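Local coordinates for TPR repeat-containing protein YrrB (Bacillus subtilis, PDB 2Q7F) that probably mediates interactions in complexes among RNA sulfuration components, RNA processing components and aminoacyl-tRNA synthetases, at residues G191-F196 and I220-D225; E214-A219 and L230-L235. All coordinates share one frame; numbering follows the deposited sequence.

Interaction 1. Residues G191-F196 and I220-D225; sequences GHADAF and IDIQPD
Ala193 and Ile222 form the heart of this contact, where the first turn of helix 193-205 faces the last turn of helix 211-222. The methyl of Ala193 points at the other segment, and its CB lies 3.8 Å from CG2 of Ile222. It also comes to 4.1 Å from Ile222 CB, so the short branch and the branch point of the isoleucine meet the alanine while CG1 and CD1 reach elsewhere. The torsions of Ile222 explain this division: CG2 stands anti to the backbone N and CG1 beside it (chi1 -71°). The same CG2 reaches back to the turn before the helix, 3.7 Å from the carbonyl O of Gly191. At the other flank, CB of Gln223 packs more loosely, 4.3 Å from Ala193 CB. A small alanine suits the buried spot because it lets the two backbones approach, with CA atoms of Ala193 and Ile222 just 5.9 Å apart.

Behind this first shell, His192 caps the start of helix 193-205. Its ND1 accepts from Ala195 N at 3.1 Å. The donor lies in the imidazole plane, although the N-H...N angle of 140° leaves the bond bent. The ring also meets Phe163 and rests on Val185 of helix 176-188. His226, in the loop after helix 211-222, touches Ala193 and Asp194. The start of one helix against the end of the next marks the open end of a tetratricopeptide-repeat helix hairpin, away from its connecting turn; both helices belong to TPR 6, and Gly191 and His192 close TPR 5.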
loop_
_atom_site.group_PDB
_atom_site.type_symbol
_atom_site.label_atom_id
_atom_site.label_comp_id
_atom_site.label_asym_id
_atom_site.label_seq_id
_atom_site.Cartn_x
_atom_site.Cartn_y
_atom_site.Cartn_z
ATOM N N GLY A 191 15.402 -11.254 -7.188
ATOM C CA GLY A 191 14.460 -12.347 -7.398
ATOM C C GLY A 191 13.083 -11.823 -7.754
ATOM O O GLY A 191 12.108 -12.580 -7.776
ATOM N N HIS A 192 13.008 -10.523 -8.036
ATOM C CA HIS A 192 11.741 -9.853 -8.310
ATOM C C HIS A 192 11.325 -9.948 -9.788
ATOM O O HIS A 192 11.428 -8.979 -10.546
ATOM C CB HIS A 192 11.803 -8.390 -7.842
ATOM C CG HIS A 192 10.474 -7.825 -7.444
ATOM N ND1 HIS A 192 9.518 -7.447 -8.363
ATOM C CD2 HIS A 192 9.938 -7.586 -6.225
ATOM C CE1 HIS A 192 8.454 -6.992 -7.725
ATOM N NE2 HIS A 192 8.685 -7.065 -6.427
ATOM N N ALA A 193 10.844 -11.126 -10.179
ATOM C CA ALA A 193 10.399 -11.386 -11.554
ATOM C C ALA A 193 9.382 -10.359 -12.080
ATOM O O ALA A 193 9.514 -9.879 -13.215
ATOM C CB ALA A 193 9.840 -12.805 -11.673
ATOM N N ASP A 194 8.384 -10.030 -11.251
ATOM C CA ASP A 194 7.337 -9.064 -11.601
ATOM C C ASP A 194 7.882 -7.739 -12.122
ATOM O O ASP A 194 7.374 -7.202 -13.114
ATOM C CB ASP A 194 6.430 -8.794 -10.403
ATOM C CG ASP A 194 5.455 -9.912 -10.155
ATOM O OD1 ASP A 194 5.490 -10.899 -10.916
ATOM O OD2 ASP A 194 4.656 -9.807 -9.198
ATOM N N ALA A 195 8.910 -7.224 -11.442
ATOM C CA ALA A 195 9.555 -5.972 -11.824
ATOM C C ALA A 195 10.089 -6.079 -13.239
ATOM O O ALA A 195 9.771 -5.240 -14.085
ATOM C CB ALA A 195 10.675 -5.618 -10.856
ATOM N N PHE A 196 10.880 -7.124 -13.495
ATOM C CA PHE A 196 11.410 -7.389 -14.835
ATOM C C PHE A 196 10.301 -7.447 -15.893
ATOM O O PHE A 196 10.446 -6.881 -16.976
ATOM C CB PHE A 196 12.252 -8.670 -14.854
ATOM C CG PHE A 196 13.693 -8.459 -14.454
ATOM C CD1 PHE A 196 14.197 -9.033 -13.289
ATOM C CD2 PHE A 196 14.548 -7.694 -15.249
ATOM C CE1 PHE A 196 15.527 -8.842 -12.920
ATOM C CE2 PHE A 196 15.874 -7.499 -14.885
ATOM C CZ PHE A 196 16.362 -8.072 -13.720
ATOM N N ILE A 220 11.175 -14.711 -17.014
ATOM C CA ILE A 220 10.936 -16.145 -17.190
ATOM C C ILE A 220 12.115 -16.928 -16.605
ATOM O O ILE A 220 11.931 -17.959 -15.952
ATOM C CB ILE A 220 10.716 -16.517 -18.673
ATOM C CG1 ILE A 220 9.721 -15.546 -19.320
ATOM C CG2 ILE A 220 10.220 -17.954 -18.792
ATOM C CD1 ILE A 220 9.554 -15.714 -20.813
ATOM N N ASP A 221 13.318 -16.409 -16.849
ATOM C CA ASP A 221 14.561 -16.877 -16.236
ATOM C C ASP A 221 14.395 -17.108 -14.728
ATOM O O ASP A 221 14.795 -18.152 -14.208
ATOM C CB ASP A 221 15.659 -15.838 -16.508
ATOM C CG ASP A 221 17.044 -16.296 -16.085
ATOM O OD1 ASP A 221 17.286 -16.486 -14.871
ATOM O OD2 ASP A 221 17.908 -16.429 -16.975
ATOM N N ILE A 222 13.803 -16.135 -14.038
ATOM C CA ILE A 222 13.594 -16.229 -12.593
ATOM C C ILE A 222 12.449 -17.192 -12.259
ATOM O O ILE A 222 12.639 -18.141 -11.496
ATOM C CB ILE A 222 13.379 -14.823 -11.940
ATOM C CG1 ILE A 222 14.687 -14.011 -11.929
ATOM C CG2 ILE A 222 12.802 -14.939 -10.524
ATOM C CD1 ILE A 222 15.812 -14.581 -11.048
ATOM N N GLN A 223 11.278 -16.952 -12.843
ATOM C CA GLN A 223 10.109 -17.798 -12.622
ATOM C C GLN A 223 9.644 -18.439 -13.940
ATOM O O GLN A 223 8.972 -17.792 -14.745
ATOM C CB GLN A 223 8.986 -16.989 -11.969
ATOM C CG GLN A 223 7.807 -17.825 -11.489
ATOM C CD GLN A 223 6.734 -17.008 -10.782
ATOM O OE1 GLN A 223 6.727 -15.776 -10.831
ATOM N NE2 GLN A 223 5.818 -17.701 -10.120
ATOM N N PRO A 224 10.012 -19.716 -14.167
ATOM C CA PRO A 224 9.697 -20.404 -15.424
ATOM C C PRO A 224 8.197 -20.529 -15.728
ATOM O O PRO A 224 7.837 -20.842 -16.864
ATOM C CB PRO A 224 10.321 -21.795 -15.233
ATOM C CG PRO A 224 11.343 -21.613 -14.171
ATOM C CD PRO A 224 10.764 -20.589 -13.250
ATOM N N ASP A 225 7.340 -20.290 -14.733
ATOM C CA ASP A 225 5.886 -20.346 -14.939
ATOM C C ASP A 225 5.190 -18.977 -14.909
ATOM O O ASP A 225 4.002 -18.875 -14.589
ATOM C CB ASP A 225 5.215 -21.339 -13.972
ATOM C CG ASP A 225 5.379 -20.955 -12.502
ATOM O OD1 ASP A 225 5.108 -19.795 -12.118
ATOM O OD2 ASP A 225 5.758 -21.847 -11.716
#

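Interaction 2. Residues E214-A219 and L230-L235; sequences EMLDKA and LHAKKL
Leu216 and Lys233 are the closest backbone pair, with CA atoms 6.9 Å apart, on two helices, 211-222 and 227-233, that run antiparallel to each other. Leu216 is buried and points its side chain at the second helix. Its CD2 lands on the backbone there, 3.7 Å from CA of Lys233, and also touches the start of that lysine's side chain, with CB at 3.9 Å. The neighbouring Ala232 turns its methyl to the fork of the leucine, CB lying 4.1 Å from Leu216 CD2 and only slightly farther from CD1. A forked leucine suits a place facing a small alanine and the backbone beside it, since it can touch both while the helices stay close.

Past its CG, which stands anti to the backbone N (chi1 -158°), Lys233 runs out extended and crosses the Asp217 side chain at about a right angle. Its NZ makes a salt bridge to Asp217 OD1 at 2.9 Å, although the hydrogen bond within it is weak. The lysine side chain also touches Leu213 and Ile220 of the same helix 211-222. The chemistry is thus amphipathic: methylene groups extend the apolar seam begun by Leu216, and a pairing that is probably mainly electrostatic lies at its exposed margin.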
loop_
_atom_site.group_PDB
_atom_site.type_symbol
_atom_site.label_atom_id
_atom_site.label_comp_id
_atom_site.label_asym_id
_atom_site.label_seq_id
_atom_site.Cartn_x
_atom_site.Cartn_y
_atom_site.Cartn_z
ATOM N N GLU A 214 14.615 -8.526 -23.717
ATOM C CA GLU A 214 15.713 -8.694 -22.756
ATOM C C GLU A 214 15.212 -8.791 -21.311
ATOM O O GLU A 214 15.488 -9.775 -20.620
ATOM C CB GLU A 214 16.723 -7.546 -22.913
ATOM C CG GLU A 214 17.777 -7.426 -21.811
ATOM C CD GLU A 214 18.622 -6.163 -21.954
ATOM O OE1 GLU A 214 19.240 -5.973 -23.028
ATOM O OE2 GLU A 214 18.671 -5.360 -20.991
ATOM N N MET A 215 14.470 -7.773 -20.873
ATOM C CA MET A 215 13.907 -7.723 -19.517
ATOM C C MET A 215 12.883 -8.838 -19.287
ATOM O O MET A 215 12.782 -9.385 -18.181
ATOM C CB MET A 215 13.265 -6.354 -19.241
ATOM C CG MET A 215 14.227 -5.175 -19.263
ATOM S SD MET A 215 15.442 -5.215 -17.936
ATOM C CE MET A 215 16.685 -4.090 -18.577
ATOM N N LEU A 216 12.135 -9.161 -20.344
ATOM C CA LEU A 216 11.112 -10.207 -20.326
ATOM C C LEU A 216 11.745 -11.584 -20.123
ATOM O O LEU A 216 11.219 -12.411 -19.368
ATOM C CB LEU A 216 10.329 -10.170 -21.642
ATOM C CG LEU A 216 8.811 -10.349 -21.705
ATOM C CD1 LEU A 216 8.091 -9.572 -20.611
ATOM C CD2 LEU A 216 8.332 -9.895 -23.068
ATOM N N ASP A 217 12.872 -11.816 -20.805
ATOM C CA ASP A 217 13.659 -13.037 -20.646
ATOM C C ASP A 217 13.954 -13.287 -19.179
ATOM O O ASP A 217 13.611 -14.343 -18.637
ATOM C CB ASP A 217 14.983 -12.934 -21.411
ATOM C CG ASP A 217 14.807 -13.031 -22.913
ATOM O OD1 ASP A 217 13.835 -13.673 -23.365
ATOM O OD2 ASP A 217 15.647 -12.461 -23.645
ATOM N N LYS A 218 14.568 -12.291 -18.543
ATOM C CA LYS A 218 15.023 -12.399 -17.162
ATOM C C LYS A 218 13.888 -12.684 -16.180
ATOM O O LYS A 218 14.124 -13.222 -15.099
ATOM C CB LYS A 218 15.817 -11.154 -16.759
ATOM C CG LYS A 218 16.704 -11.359 -15.538
ATOM C CD LYS A 218 18.010 -10.579 -15.627
ATOM C CE LYS A 218 19.120 -11.408 -16.248
ATOM N NZ LYS A 218 20.460 -10.871 -15.887
ATOM N N ALA A 219 12.662 -12.344 -16.568
ATOM C CA ALA A 219 11.478 -12.647 -15.760
ATOM C C ALA A 219 11.127 -14.130 -15.817
ATOM O O ALA A 219 10.814 -14.732 -14.793
ATOM C CB ALA A 219 10.290 -11.799 -16.194
ATOM N N LEU A 230 5.206 -14.949 -20.330
ATOM C CA LEU A 230 5.151 -15.887 -21.451
ATOM C C LEU A 230 4.281 -15.367 -22.591
ATOM O O LEU A 230 4.734 -15.283 -23.736
ATOM C CB LEU A 230 4.668 -17.270 -20.985
ATOM C CG LEU A 230 5.681 -18.127 -20.216
ATOM C CD1 LEU A 230 4.988 -19.272 -19.495
ATOM C CD2 LEU A 230 6.778 -18.642 -21.146
ATOM N N HIS A 231 3.041 -15.009 -22.270
ATOM C CA HIS A 231 2.114 -14.473 -23.257
ATOM C C HIS A 231 2.611 -13.150 -23.834
ATOM O O HIS A 231 2.462 -12.898 -25.029
ATOM C CB HIS A 231 0.713 -14.314 -22.663
ATOM C CG HIS A 231 0.097 -15.604 -22.220
ATOM N ND1 HIS A 231 0.259 -16.785 -22.913
ATOM C CD2 HIS A 231 -0.694 -15.896 -21.160
ATOM C CE1 HIS A 231 -0.397 -17.751 -22.296
ATOM N NE2 HIS A 231 -0.983 -17.238 -21.230
ATOM N N ALA A 232 3.220 -12.323 -22.985
ATOM C CA ALA A 232 3.783 -11.045 -23.420
ATOM C C ALA A 232 4.898 -11.223 -24.453
ATOM O O ALA A 232 5.045 -10.406 -25.362
ATOM C CB ALA A 232 4.289 -10.243 -22.223
ATOM N N LYS A 233 5.669 -12.298 -24.307
ATOM C CA LYS A 233 6.831 -12.550 -25.161
ATOM C C LYS A 233 6.434 -13.093 -26.537
ATOM O O LYS A 233 7.154 -12.884 -27.519
ATOM C CB LYS A 233 7.802 -13.506 -24.458
ATOM C CG LYS A 233 9.243 -13.446 -24.958
ATOM C CD LYS A 233 10.092 -14.537 -24.308
ATOM C CE LYS A 233 11.460 -14.652 -24.960
ATOM N NZ LYS A 233 12.223 -15.826 -24.448
ATOM N N LYS A 234 5.286 -13.773 -26.603
ATOM C CA LYS A 234 4.780 -14.353 -27.860
ATOM C C LYS A 234 4.172 -13.297 -28.799
ATOM O O LYS A 234 3.536 -13.630 -29.805
ATOM C CB LYS A 234 3.768 -15.470 -27.574
ATOM C CG LYS A 234 3.797 -16.612 -28.582
ATOM C CD LYS A 234 4.950 -17.563 -28.293
ATOM C CE LYS A 234 5.134 -18.564 -29.414
ATOM N NZ LYS A 234 6.342 -19.404 -29.193
ATOM N N LEU A 235 4.383 -12.029 -28.455
ATOM C CA LEU A 235 3.913 -10.896 -29.242
ATOM C C LEU A 235 5.092 -9.979 -29.601
ATOM O O LEU A 235 5.594 -10.008 -30.728
ATOM C CB LEU A 235 2.832 -10.141 -28.463
ATOM C CG LEU A 235 1.521 -10.886 -28.177
ATOM C CD1 LEU A 235 0.955 -10.548 -26.800
ATOM C CD2 LEU A 235 0.487 -10.619 -29.266
#

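Interactions 1 and 2 share helix 211-222, which packs against both helix 193-205 and the final helix 227-233; their centres are 10 Å apart. Interaction 1 uses the helix's last turn, interaction 2 its middle. They meet directly in several places. Phe196 CB lies 3.4 Å from the carbonyl O of Met215, and its ring atom CZ packs 3.6 Å from Lys218 CD. Ala219 CB approaches Ala193 O at 3.6 Å. On the side facing helix 227-233, Ile220 CD1 touches Lys233 CD at 3.7 Å. Together they join the TPR 6 hairpin to the helix after it, continuing the side-by-side helix stacking of the TPR array to its C-terminal end.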